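Heme peroxidase (PDB 2GVK) is a dye-decolorizing peroxidase (DyP) that probably binds heme and uses hydrogen peroxide to oxidise dyes and other substrates. Local coordinates at residues 74-79 / 83-88; 213-216 / 221-224; 54-59 / 63-68; 98-103 / 292-297. All blocks are in the same frame, centred on the assembly; numbering follows the deposited sequence.

Contact 1. Residues 74-79 / 83-88. With EDO (1,2-ethanediol), chain I.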
loop_
_atom_site.group_PDB
_atom_site.type_symbol
_atom_site.label_atom_id
_atom_site.label_comp_id
_atom_site.label_asym_id
_atom_site.label_seq_id
_atom_site.Cartn_x
_atom_site.Cartn_y
_atom_site.Cartn_z
ATOM N N ASP A 74 -19.735 -38.960 -7.140
ATOM C CA ASP A 74 -21.105 -39.332 -7.507
ATOM C C ASP A 74 -21.765 -38.229 -8.318
ATOM O O ASP A 74 -22.468 -38.503 -9.303
ATOM C CB ASP A 74 -21.949 -39.617 -6.262
ATOM C CG ASP A 74 -21.602 -40.946 -5.594
ATOM O OD1 ASP A 74 -20.818 -41.752 -6.173
ATOM O OD2 ASP A 74 -22.130 -41.188 -4.497
ATOM N N ALA A 75 -21.559 -36.976 -7.887
ATOM C CA ALA A 75 -22.144 -35.813 -8.566
ATOM C C ALA A 75 -21.688 -35.715 -10.008
ATOM O O ALA A 75 -22.478 -35.389 -10.897
ATOM C CB ALA A 75 -21.787 -34.536 -7.810
ATOM N N TRP A 76 -20.410 -35.972 -10.246
ATOM C CA TRP A 76 -19.859 -35.900 -11.595
ATOM C C TRP A 76 -20.625 -36.834 -12.534
ATOM O O TRP A 76 -21.038 -36.442 -13.607
ATOM C CB TRP A 76 -18.370 -36.268 -11.589
ATOM C CG TRP A 76 -17.754 -36.256 -12.971
ATOM C CD1 TRP A 76 -17.701 -37.308 -13.867
ATOM C CD2 TRP A 76 -17.224 -35.125 -13.658
ATOM N NE1 TRP A 76 -17.114 -36.897 -15.043
ATOM C CE2 TRP A 76 -16.810 -35.566 -14.944
ATOM C CE3 TRP A 76 -16.979 -33.805 -13.295
ATOM C CZ2 TRP A 76 -16.206 -34.704 -15.874
ATOM C CZ3 TRP A 76 -16.415 -32.943 -14.250
ATOM C CH2 TRP A 76 -16.039 -33.409 -15.513
ATOM N N THR A 77 -20.827 -38.066 -12.096
ATOM C CA THR A 77 -21.491 -39.057 -12.917
ATOM C C THR A 77 -22.982 -38.714 -13.109
ATOM O O THR A 77 -23.537 -38.905 -14.193
ATOM C CB THR A 77 -21.297 -40.467 -12.322
ATOM O OG1 THR A 77 -19.949 -40.878 -12.556
ATOM C CG2 THR A 77 -22.226 -41.463 -12.957
ATOM N N ARG A 78 -23.609 -38.165 -12.085
ATOM C CA ARG A 78 -24.999 -37.720 -12.203
ATOM C C ARG A 78 -25.150 -36.570 -13.201
ATOM O O ARG A 78 -26.027 -36.599 -14.073
ATOM C CB ARG A 78 -25.547 -37.272 -10.864
ATOM C CG ARG A 78 -26.922 -36.641 -11.008
ATOM C CD ARG A 78 -27.448 -36.053 -9.755
ATOM N NE ARG A 78 -28.660 -35.265 -10.019
ATOM C CZ ARG A 78 -29.315 -34.582 -9.096
ATOM N NH1 ARG A 78 -28.907 -34.620 -7.839
ATOM N NH2 ARG A 78 -30.399 -33.887 -9.423
ATOM N N LEU A 79 -24.292 -35.567 -13.074
ATOM C CA LEU A 79 -24.400 -34.367 -13.879
ATOM C C LEU A 79 -23.953 -34.570 -15.306
ATOM O O LEU A 79 -24.540 -33.994 -16.228
ATOM C CB LEU A 79 -23.556 -33.229 -13.266
ATOM C CG LEU A 79 -23.992 -32.688 -11.901
ATOM C CD1 LEU A 79 -22.881 -31.930 -11.241
ATOM C CD2 LEU A 79 -25.250 -31.810 -12.070
ATOM N N LYS A 83 -19.324 -37.593 -20.294
ATOM C CA LYS A 83 -18.076 -36.829 -20.387
ATOM C C LYS A 83 -16.859 -37.655 -20.013
ATOM O O LYS A 83 -15.726 -37.132 -19.983
ATOM C CB LYS A 83 -18.157 -35.591 -19.491
ATOM C CG LYS A 83 -18.982 -34.467 -20.070
ATOM C CD LYS A 83 -18.248 -33.774 -21.226
ATOM C CE LYS A 83 -19.040 -32.558 -21.740
ATOM N NZ LYS A 83 -20.254 -32.964 -22.501
ATOM N N GLY A 84 -17.061 -38.945 -19.753
ATOM C CA GLY A 84 -15.998 -39.761 -19.203
ATOM C C GLY A 84 -15.769 -39.394 -17.747
ATOM O O GLY A 84 -16.524 -38.641 -17.181
ATOM N N LYS A 85 -14.716 -39.915 -17.157
ATOM C CA LYS A 85 -14.431 -39.646 -15.759
ATOM C C LYS A 85 -12.942 -39.729 -15.504
ATOM O O LYS A 85 -12.282 -40.620 -16.013
ATOM C CB LYS A 85 -15.177 -40.649 -14.870
ATOM C CG LYS A 85 -15.379 -40.210 -13.419
ATOM C CD LYS A 85 -16.504 -41.015 -12.760
ATOM C CE LYS A 85 -16.846 -40.510 -11.361
ATOM N NZ LYS A 85 -17.899 -41.331 -10.718
ATOM N N PRO A 86 -12.393 -38.769 -14.726
ATOM C CA PRO A 86 -10.977 -38.847 -14.376
ATOM C C PRO A 86 -10.639 -40.181 -13.714
ATOM O O PRO A 86 -11.460 -40.718 -12.962
ATOM C CB PRO A 86 -10.801 -37.690 -13.401
ATOM C CG PRO A 86 -11.857 -36.726 -13.781
ATOM C CD PRO A 86 -13.019 -37.535 -14.212
ATOM N N LYS A 87 -9.441 -40.696 -13.996
ATOM C CA LYS A 87 -9.074 -42.044 -13.601
ATOM C C LYS A 87 -9.155 -42.296 -12.101
ATOM O O LYS A 87 -9.518 -43.399 -11.685
ATOM C CB LYS A 87 -7.673 -42.380 -14.114
ATOM C CG LYS A 87 -7.629 -42.563 -15.597
ATOM C CD LYS A 87 -6.238 -42.766 -16.099
ATOM C CE LYS A 87 -6.245 -42.960 -17.596
ATOM N NZ LYS A 87 -4.967 -43.464 -18.080
ATOM N N GLU A 88 -8.880 -41.272 -11.295
ATOM C CA GLU A 88 -8.864 -41.431 -9.830
ATOM C C GLU A 88 -10.066 -40.780 -9.123
ATOM O O GLU A 88 -10.075 -40.663 -7.888
ATOM C CB GLU A 88 -7.577 -40.872 -9.268
ATOM C CG GLU A 88 -6.332 -41.488 -9.875
ATOM C CD GLU A 88 -5.058 -40.998 -9.220
ATOM O OE1 GLU A 88 -4.889 -41.220 -8.003
ATOM O OE2 GLU A 88 -4.209 -40.411 -9.926
HETATM C C1 EDO I . -19.913 -38.877 -3.105
HETATM O O1 EDO I . -19.162 -39.283 -4.251
HETATM C C2 EDO I . -19.097 -37.917 -2.198
HETATM O O2 EDO I . -18.700 -36.739 -2.934
HETATM O O HOH W 1 -18.880 -42.114 -8.068
#
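Helix 73-79 and the irregular chain that turns back along it are clasped where W76 and T77 meet G84, K85 and P86. The indole does the main work: W76 NE1 donates to G84 O at 2.8 Å, almost straight (174°) and lying both in the ring plane and in the plane of the carbonyl. With CG anti to the backbone N (chi1 178°), the indole of W76 leaves the helix towards the loop, and P86 CD sits over the rim of one ring face. G84, with a positive phi of 73° that glycine adopts readily, presents its carbonyl to the indole. K85 runs past the indole, its CG 3.7 Å from W76 CD1. Its extended chain carries the ammonium to T77, where K85 NZ donates to OG1 at 2.8 Å. The same nitrogen bonds to A73 O and, at 2.9 Å, to water 1, which donates to D74 OD1, so the lysine is tied to the helix directly at T77 and A73 and through water at D74. A methionine in place of K85 would probably leave T77 OG1 and A73 O without their ammonium donor and break the water link to D74. An ethanediol, likely from the crystallisation liquor, accepts from D74 N. The arrangement is a helix-to-loop return in the N-terminal part of the DyP fold, between helix 73-79 and strand 95-96.

Contact 2. Residues 213-216 / 221-224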
loop_
_atom_site.group_PDB
_atom_site.type_symbol
_atom_site.label_atom_id
_atom_site.label_comp_id
_atom_site.label_asym_id
_atom_site.label_seq_id
_atom_site.Cartn_x
_atom_site.Cartn_y
_atom_site.Cartn_z
ATOM N N GLY A 213 8.032 -30.725 13.339
ATOM C CA GLY A 213 9.246 -31.005 12.567
ATOM C C GLY A 213 9.968 -29.755 12.049
ATOM O O GLY A 213 10.887 -29.861 11.241
ATOM N N ARG A 214 9.528 -28.570 12.502
ATOM C CA ARG A 214 10.188 -27.305 12.160
ATOM C C ARG A 214 10.283 -26.442 13.410
ATOM O O ARG A 214 9.545 -26.652 14.376
ATOM C CB ARG A 214 9.398 -26.539 11.059
ATOM C CG ARG A 214 8.976 -27.389 9.863
ATOM C CD ARG A 214 8.329 -26.557 8.778
ATOM N NE ARG A 214 9.308 -25.703 8.116
ATOM C CZ ARG A 214 9.988 -26.037 7.016
ATOM N NH1 ARG A 214 9.778 -27.209 6.418
ATOM N NH2 ARG A 214 10.875 -25.192 6.505
ATOM N N HIS A 215 11.191 -25.471 13.396
ATOM C CA HIS A 215 11.323 -24.537 14.512
ATOM C C HIS A 215 10.193 -23.514 14.495
ATOM O O HIS A 215 9.739 -23.076 13.422
ATOM C CB HIS A 215 12.675 -23.857 14.470
ATOM C CG HIS A 215 13.810 -24.772 14.781
ATOM N ND1 HIS A 215 14.151 -25.121 16.070
ATOM C CD2 HIS A 215 14.665 -25.446 13.971
ATOM C CE1 HIS A 215 15.184 -25.944 16.041
ATOM N NE2 HIS A 215 15.510 -26.163 14.781
ATOM N N LYS A 216 9.695 -23.169 15.670
ATOM C CA LYS A 216 8.500 -22.384 15.742
ATOM C C LYS A 216 8.712 -20.945 15.286
ATOM O O LYS A 216 7.864 -20.373 14.579
ATOM C CB LYS A 216 7.928 -22.395 17.169
ATOM C CG LYS A 216 6.502 -21.794 17.255
ATOM C CD LYS A 216 5.873 -22.048 18.592
ATOM C CE LYS A 216 4.399 -21.610 18.635
ATOM N NZ LYS A 216 3.723 -21.972 19.959
ATOM N N GLU A 221 13.572 -26.116 9.196
ATOM C CA GLU A 221 13.284 -27.525 9.378
ATOM C C GLU A 221 14.233 -28.123 10.394
ATOM O O GLU A 221 15.407 -27.772 10.424
ATOM C CB GLU A 221 13.429 -28.252 8.037
ATOM C CG GLU A 221 12.861 -29.624 8.020
ATOM C CD GLU A 221 13.192 -30.378 6.719
ATOM O OE1 GLU A 221 13.712 -29.741 5.766
ATOM O OE2 GLU A 221 12.950 -31.592 6.666
ATOM N N LEU A 222 13.722 -28.973 11.285
ATOM C CA LEU A 222 14.584 -29.689 12.222
ATOM C C LEU A 222 15.559 -30.574 11.450
ATOM O O LEU A 222 15.236 -31.077 10.388
ATOM C CB LEU A 222 13.754 -30.552 13.189
ATOM C CG LEU A 222 13.387 -29.940 14.551
ATOM C CD1 LEU A 222 12.664 -28.617 14.388
ATOM C CD2 LEU A 222 12.534 -30.915 15.348
ATOM N N SER A 223 16.746 -30.759 12.002
ATOM C CA SER A 223 17.719 -31.651 11.403
ATOM C C SER A 223 17.206 -33.078 11.493
ATOM O O SER A 223 16.393 -33.396 12.353
ATOM C CB SER A 223 19.037 -31.551 12.129
ATOM O OG SER A 223 18.930 -32.101 13.433
ATOM N N ASP A 224 17.712 -33.950 10.628
ATOM C CA ASP A 224 17.345 -35.374 10.681
ATOM C C ASP A 224 17.565 -35.940 12.075
ATOM O O ASP A 224 16.719 -36.649 12.603
ATOM C CB ASP A 224 18.147 -36.163 9.659
ATOM C CG ASP A 224 17.731 -35.849 8.224
ATOM O OD1 ASP A 224 16.543 -35.466 8.011
ATOM O OD2 ASP A 224 18.572 -36.016 7.306
HETATM O O HOH W 2 17.426 -29.000 14.498
#
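E221 lies against R214 across a single beta bridge, their CA atoms 4.2 Å apart, which pinches the loop that follows helix 205-212. G213 is the first residue to leave that helix, with a positive phi of 97°, and it sends the chain into the loop. At E221 the backbone N lies over one face of the R214 guanidinium, 3.9 Å from NH2, while CB approaches NH1. The two charged groups do not pair: the E221 carboxylate, carried off on an extended chain, makes its salt bridge with K227, and R214 NE makes one with D219 within the loop. Next comes L222, whose backbone N donates to G213 O at 3.0 Å. That bond is fairly straight at the hydrogen (166°), but the donor stands well above the carbonyl plane. In the conformer given, one of two modelled, the L222 side chain then reaches across the first segment, CD1 packing on the R214 backbone and continuing over the imidazole of H215. There it makes a CH-pi contact, 3.8 Å from CD1 to the centroid of the H215 ring and nearly on its normal. Past it, S223 turns its side chain away and contributes its backbone: S223 N donates to water 2 at 3.1 Å, and the same water has a weak hydrogen bond of 3.4 Å with H215 NE2.

Contact 3. Residues 54-59 / 63-68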
loop_
_atom_site.group_PDB
_atom_site.type_symbol
_atom_site.label_atom_id
_atom_site.label_comp_id
_atom_site.label_asym_id
_atom_site.label_seq_id
_atom_site.Cartn_x
_atom_site.Cartn_y
_atom_site.Cartn_z
ATOM N N ARG A 54 -13.547 -13.180 -14.239
ATOM C CA ARG A 54 -13.113 -12.018 -15.041
ATOM C C ARG A 54 -13.676 -10.735 -14.476
ATOM O O ARG A 54 -13.008 -9.731 -14.439
ATOM C CB ARG A 54 -13.549 -12.156 -16.504
ATOM C CG ARG A 54 -12.624 -12.941 -17.365
ATOM C CD ARG A 54 -12.934 -12.720 -18.857
ATOM N NE ARG A 54 -14.183 -13.373 -19.261
ATOM C CZ ARG A 54 -14.310 -14.686 -19.493
ATOM N NH1 ARG A 54 -13.264 -15.493 -19.382
ATOM N NH2 ARG A 54 -15.483 -15.191 -19.848
ATOM N N SER A 55 -14.953 -10.767 -14.109
ATOM C CA SER A 55 -15.614 -9.600 -13.558
ATOM C C SER A 55 -14.905 -9.108 -12.287
ATOM O O SER A 55 -14.522 -7.922 -12.182
ATOM C CB SER A 55 -17.083 -9.915 -13.272
ATOM O OG SER A 55 -17.735 -8.808 -12.673
HETATM N N MSE A 56 -14.638 -10.025 -11.366
HETATM C CA MSE A 56 -13.977 -9.670 -10.119
HETATM C C MSE A 56 -12.599 -9.087 -10.363
HETATM O O MSE A 56 -12.216 -8.121 -9.728
HETATM C CB MSE A 56 -13.839 -10.870 -9.212
HETATM C CG MSE A 56 -15.118 -11.483 -8.793
HETATM SE SE MSE A 56 -16.304 -10.265 -7.828
HETATM C CE MSE A 56 -15.146 -9.698 -6.526
ATOM N N ARG A 57 -11.832 -9.715 -11.254
ATOM C CA ARG A 57 -10.451 -9.283 -11.513
ATOM C C ARG A 57 -10.394 -7.983 -12.308
ATOM O O ARG A 57 -9.476 -7.193 -12.138
ATOM C CB ARG A 57 -9.682 -10.377 -12.206
ATOM C CG ARG A 57 -9.382 -11.532 -11.293
ATOM C CD ARG A 57 -8.534 -12.532 -11.935
ATOM N NE ARG A 57 -8.361 -13.656 -11.074
ATOM C CZ ARG A 57 -7.855 -14.834 -11.445
ATOM N NH1 ARG A 57 -7.426 -15.019 -12.686
ATOM N NH2 ARG A 57 -7.765 -15.828 -10.552
ATOM N N ASN A 58 -11.395 -7.749 -13.144
ATOM C CA ASN A 58 -11.505 -6.501 -13.876
ATOM C C ASN A 58 -11.844 -5.351 -12.916
ATOM O O ASN A 58 -11.263 -4.298 -12.975
ATOM C CB ASN A 58 -12.584 -6.632 -14.959
ATOM C CG ASN A 58 -12.796 -5.372 -15.717
ATOM O OD1 ASN A 58 -11.851 -4.737 -16.136
ATOM N ND2 ASN A 58 -14.079 -5.002 -15.936
ATOM N N ARG A 59 -12.757 -5.616 -11.981
ATOM C CA ARG A 59 -13.207 -4.602 -11.039
ATOM C C ARG A 59 -12.164 -4.313 -9.958
ATOM O O ARG A 59 -12.009 -3.182 -9.535
ATOM C CB ARG A 59 -14.513 -5.043 -10.383
ATOM C CG ARG A 59 -15.691 -5.152 -11.334
ATOM C CD ARG A 59 -16.883 -5.828 -10.659
ATOM N NE ARG A 59 -17.399 -5.027 -9.543
ATOM C CZ ARG A 59 -18.278 -5.462 -8.628
ATOM N NH1 ARG A 59 -18.721 -6.705 -8.657
ATOM N NH2 ARG A 59 -18.688 -4.647 -7.666
HETATM N N MSE A 63 -6.719 -7.136 -5.890
HETATM C CA MSE A 63 -7.239 -7.853 -4.716
HETATM C C MSE A 63 -7.038 -9.377 -4.772
HETATM O O MSE A 63 -7.571 -10.109 -3.943
HETATM C CB MSE A 63 -8.715 -7.527 -4.531
HETATM C CG MSE A 63 -8.992 -6.094 -4.243
HETATM SE SE MSE A 63 -8.240 -5.511 -2.527
HETATM C CE MSE A 63 -6.673 -4.632 -3.131
ATOM N N GLN A 64 -6.276 -9.846 -5.743
ATOM C CA GLN A 64 -5.905 -11.259 -5.803
ATOM C C GLN A 64 -7.112 -12.195 -5.683
ATOM O O GLN A 64 -7.051 -13.220 -5.009
ATOM C CB GLN A 64 -4.893 -11.571 -4.710
ATOM C CG GLN A 64 -3.715 -10.629 -4.721
ATOM C CD GLN A 64 -2.571 -11.076 -3.827
ATOM O OE1 GLN A 64 -2.785 -11.547 -2.697
ATOM N NE2 GLN A 64 -1.347 -10.855 -4.291
ATOM N N PHE A 65 -8.170 -11.891 -6.411
ATOM C CA PHE A 65 -9.355 -12.693 -6.337
ATOM C C PHE A 65 -9.185 -14.017 -7.054
ATOM O O PHE A 65 -8.711 -14.061 -8.194
ATOM C CB PHE A 65 -10.559 -11.981 -6.946
ATOM C CG PHE A 65 -11.793 -12.770 -6.840
ATOM C CD1 PHE A 65 -12.504 -12.790 -5.643
ATOM C CD2 PHE A 65 -12.143 -13.672 -7.841
ATOM C CE1 PHE A 65 -13.565 -13.663 -5.460
ATOM C CE2 PHE A 65 -13.171 -14.552 -7.660
ATOM C CZ PHE A 65 -13.899 -14.548 -6.451
ATOM N N SER A 66 -9.667 -15.079 -6.432
ATOM C CA SER A 66 -9.639 -16.383 -7.032
ATOM C C SER A 66 -10.808 -17.248 -6.517
ATOM O O SER A 66 -11.217 -17.111 -5.368
ATOM C CB SER A 66 -8.326 -17.056 -6.701
ATOM O OG SER A 66 -8.251 -18.319 -7.269
ATOM N N CYS A 67 -11.322 -18.123 -7.380
ATOM C CA CYS A 67 -12.277 -19.134 -6.997
ATOM C C CYS A 67 -11.996 -20.384 -7.807
ATOM O O CYS A 67 -11.695 -20.303 -8.997
ATOM C CB CYS A 67 -13.721 -18.695 -7.223
ATOM S SG CYS A 67 -14.946 -19.823 -6.491
ATOM N N THR A 68 -12.050 -21.527 -7.151
ATOM C CA THR A 68 -12.019 -22.809 -7.842
ATOM C C THR A 68 -13.319 -23.555 -7.568
ATOM O O THR A 68 -13.954 -23.364 -6.508
ATOM C CB THR A 68 -10.841 -23.665 -7.406
ATOM O OG1 THR A 68 -10.987 -23.998 -6.043
ATOM C CG2 THR A 68 -9.567 -22.942 -7.596
#
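The carbonyl oxygen of F65 is held by two nitrogens of one guanidinium. R57 NE donates to F65 O at 2.9 Å, nearly in line with the carbonyl bond, and R57 NH2 donates to the same atom at 3.1 Å. This is a side-on grip through NE and an NH, with the oxygen at the edge of the guanidinium and close to its plane, and the paired bonds hold that flat group against rotation. R57 reaches the oxygen because its chain is extended from CG to NE, spanning from the helix to the start of the strand. NH2 then passes on to S66, lying 4.0 Å from its CA. One helix position earlier, the selenomethionine M56 covers the F65 ring. M56 CB is 3.6 Å from F65 CD2, and CG stands over the ring centre in a CH-pi contact, 3.8 Å from the centroid. Bends at chi2 and chi3 keep the selenium above the ring, beyond CG, 5.0 Å from the F65 centroid, in a Met-aromatic contact. F65 meets it with CG anti to its own backbone N (chi1 -178°), which swings the phenyl towards the helix. Nearby on the same helix, R54 forms a salt bridge with D166 of a neighbouring subunit. The contact joins the end of helix 38-59 to the start of strand 66-72 within the ferredoxin-like N-terminal half, where F65 also packs on I113 and A115 of strand 109-115 and meets F124 of helix 118-131, which M56 touches as well.

Contact 4. Residues 98-103 / 292-297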
loop_
_atom_site.group_PDB
_atom_site.type_symbol
_atom_site.label_atom_id
_atom_site.label_comp_id
_atom_site.label_asym_id
_atom_site.label_seq_id
_atom_site.Cartn_x
_atom_site.Cartn_y
_atom_site.Cartn_z
ATOM N N GLU A 98 -5.440 -47.599 13.876
ATOM C CA GLU A 98 -5.691 -48.224 15.160
ATOM C C GLU A 98 -6.276 -47.217 16.138
ATOM O O GLU A 98 -7.043 -47.577 17.004
ATOM C CB GLU A 98 -4.399 -48.850 15.729
ATOM C CG GLU A 98 -4.559 -49.411 17.179
ATOM C CD GLU A 98 -3.621 -50.626 17.483
ATOM O OE1 GLU A 98 -3.906 -51.744 16.961
ATOM O OE2 GLU A 98 -2.672 -50.471 18.318
ATOM N N LYS A 99 -5.979 -45.941 15.928
ATOM C CA LYS A 99 -6.403 -44.905 16.846
ATOM C C LYS A 99 -7.230 -43.805 16.154
ATOM O O LYS A 99 -8.208 -43.314 16.711
ATOM C CB LYS A 99 -5.176 -44.283 17.513
ATOM C CG LYS A 99 -5.495 -43.378 18.640
ATOM C CD LYS A 99 -4.302 -43.224 19.606
ATOM N N TYR A 100 -6.804 -43.398 14.968
ATOM C CA TYR A 100 -7.416 -42.272 14.292
ATOM C C TYR A 100 -8.046 -42.675 12.984
ATOM O O TYR A 100 -7.605 -43.622 12.341
ATOM C CB TYR A 100 -6.373 -41.201 14.054
ATOM C CG TYR A 100 -5.759 -40.706 15.319
ATOM C CD1 TYR A 100 -6.554 -40.210 16.335
ATOM C CD2 TYR A 100 -4.397 -40.760 15.521
ATOM C CE1 TYR A 100 -6.022 -39.779 17.518
ATOM C CE2 TYR A 100 -3.834 -40.320 16.725
ATOM C CZ TYR A 100 -4.656 -39.813 17.706
ATOM O OH TYR A 100 -4.138 -39.399 18.909
ATOM N N THR A 101 -9.074 -41.920 12.576
ATOM C CA THR A 101 -9.776 -42.182 11.332
ATOM C C THR A 101 -9.871 -40.940 10.481
ATOM O O THR A 101 -10.275 -39.879 10.962
ATOM C CB THR A 101 -11.224 -42.689 11.597
ATOM O OG1 THR A 101 -11.184 -43.897 12.361
ATOM C CG2 THR A 101 -11.954 -42.956 10.281
ATOM N N ALA A 102 -9.472 -41.063 9.221
ATOM C CA ALA A 102 -9.751 -40.037 8.232
ATOM C C ALA A 102 -11.117 -40.373 7.639
ATOM O O ALA A 102 -11.242 -41.270 6.780
ATOM C CB ALA A 102 -8.711 -40.015 7.187
ATOM N N VAL A 103 -12.145 -39.679 8.135
ATOM C CA VAL A 103 -13.518 -39.929 7.740
ATOM C C VAL A 103 -13.792 -39.489 6.293
ATOM O O VAL A 103 -13.093 -38.651 5.741
ATOM C CB VAL A 103 -14.524 -39.201 8.689
ATOM C CG1 VAL A 103 -14.414 -39.753 10.135
ATOM C CG2 VAL A 103 -14.311 -37.674 8.657
ATOM N N LEU A 292 0.746 -34.909 15.193
ATOM C CA LEU A 292 -0.184 -33.770 15.213
ATOM C C LEU A 292 -1.625 -34.234 15.334
ATOM O O LEU A 292 -2.475 -33.493 15.816
ATOM C CB LEU A 292 -0.004 -32.894 13.983
ATOM C CG LEU A 292 -0.818 -31.586 13.944
ATOM C CD1 LEU A 292 -0.630 -30.742 15.203
ATOM C CD2 LEU A 292 -0.457 -30.799 12.727
ATOM N N LEU A 293 -1.895 -35.482 14.959
ATOM C CA LEU A 293 -3.245 -36.035 15.130
ATOM C C LEU A 293 -3.604 -36.285 16.611
ATOM O O LEU A 293 -4.767 -36.439 16.940
ATOM C CB LEU A 293 -3.425 -37.315 14.329
ATOM C CG LEU A 293 -3.409 -37.158 12.804
ATOM C CD1 LEU A 293 -3.507 -38.535 12.136
ATOM C CD2 LEU A 293 -4.519 -36.257 12.310
ATOM N N ASP A 294 -2.615 -36.223 17.497
ATOM C CA ASP A 294 -2.890 -36.290 18.924
ATOM C C ASP A 294 -3.547 -34.969 19.401
ATOM O O ASP A 294 -4.015 -34.879 20.521
ATOM C CB ASP A 294 -1.606 -36.557 19.716
ATOM C CG ASP A 294 -1.010 -37.963 19.444
ATOM O OD1 ASP A 294 -1.734 -38.859 18.942
ATOM O OD2 ASP A 294 0.188 -38.161 19.725
ATOM N N PHE A 295 -3.560 -33.952 18.534
ATOM C CA PHE A 295 -4.098 -32.643 18.886
ATOM C C PHE A 295 -5.110 -32.149 17.884
ATOM O O PHE A 295 -5.595 -31.013 17.991
ATOM C CB PHE A 295 -2.958 -31.623 19.002
ATOM C CG PHE A 295 -1.926 -32.002 19.972
ATOM C CD1 PHE A 295 -2.057 -31.669 21.312
ATOM C CD2 PHE A 295 -0.815 -32.742 19.573
ATOM C CE1 PHE A 295 -1.099 -32.053 22.222
ATOM C CE2 PHE A 295 0.133 -33.135 20.485
ATOM C CZ PHE A 295 -0.003 -32.781 21.807
ATOM N N SER A 296 -5.447 -32.999 16.915
ATOM C CA SER A 296 -6.276 -32.597 15.772
ATOM C C SER A 296 -7.200 -33.727 15.351
ATOM O O SER A 296 -6.733 -34.799 14.992
ATOM C CB SER A 296 -5.383 -32.214 14.569
ATOM O OG SER A 296 -4.285 -31.411 14.961
ATOM N N THR A 297 -8.495 -33.443 15.254
ATOM C CA THR A 297 -9.464 -34.447 14.876
ATOM C C THR A 297 -10.121 -34.102 13.553
ATOM O O THR A 297 -10.700 -33.029 13.412
ATOM C CB THR A 297 -10.573 -34.587 15.940
ATOM O OG1 THR A 297 -9.991 -34.899 17.224
ATOM C CG2 THR A 297 -11.516 -35.657 15.565
#
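Y100 and L293 bring the two backbones nearest, their CA atoms 7.5 Å apart, with no main-chain hydrogen bond between the segments. Y100 stands just before the short strand 101-102, whereas L293 and D294 belong to a 3-10 turn leading into strand 296-306. That turn is held by L292 O, which accepts from F295 N at 3.0 Å and from S296 OG at 2.9 Å, the two donors coming from opposite faces of the carbonyl plane. Side chains make the contact. The Y100 ring has L293 over one face: L293 CB is 3.8 Å from CD2 and makes a CH-pi contact near the rim, and L293 O lies over that same face, 3.5 Å from CZ. K99 CG covers the other face, over the ring centre, so the phenol is sandwiched. F281 of helix 270-281 packs against both Y100 and L293. At the ring's edge, and in its plane, Y100 OH donates to D294 OD1 at 2.5 Å, a very short bond whose exact length should be read with caution. The ring and carboxylate planes stand 50° apart. With CG beside its backbone N (chi1 -67°), D294 brings OD1 to the phenol. A phenylalanine at Y100 would keep the ring packed between L293 and K99 but would probably leave OD1 without its hydroxyl donor and let the D294 carboxylate turn more easily. The chemistry is consistent with a phenol held in place, its hydroxyl toward a carboxylate whose OD2 forms a salt bridge with R291, and its ring packed on both faces.

From the N terminus, contact 3 comes first, closing the short turn between helix 38-59 and strand 66-72. Contact 1 follows directly in helix 73-79, which succeeds that strand, and closes the next turn; the two stay about 12 Å apart at their nearest atoms. Contact 4 then opens at 98-103 and closes only at 292-297, joining parts of the N-terminal and C-terminal halves of the DyP fold. Contact 2 opens and closes within that long span, bracing the loop after helix 205-212 about 8 Å from contact 4 at the nearest atoms. None of the four cross. Contacts 3 and 4 reach the same sheet, through adjacent strands 66-72 and 296-306.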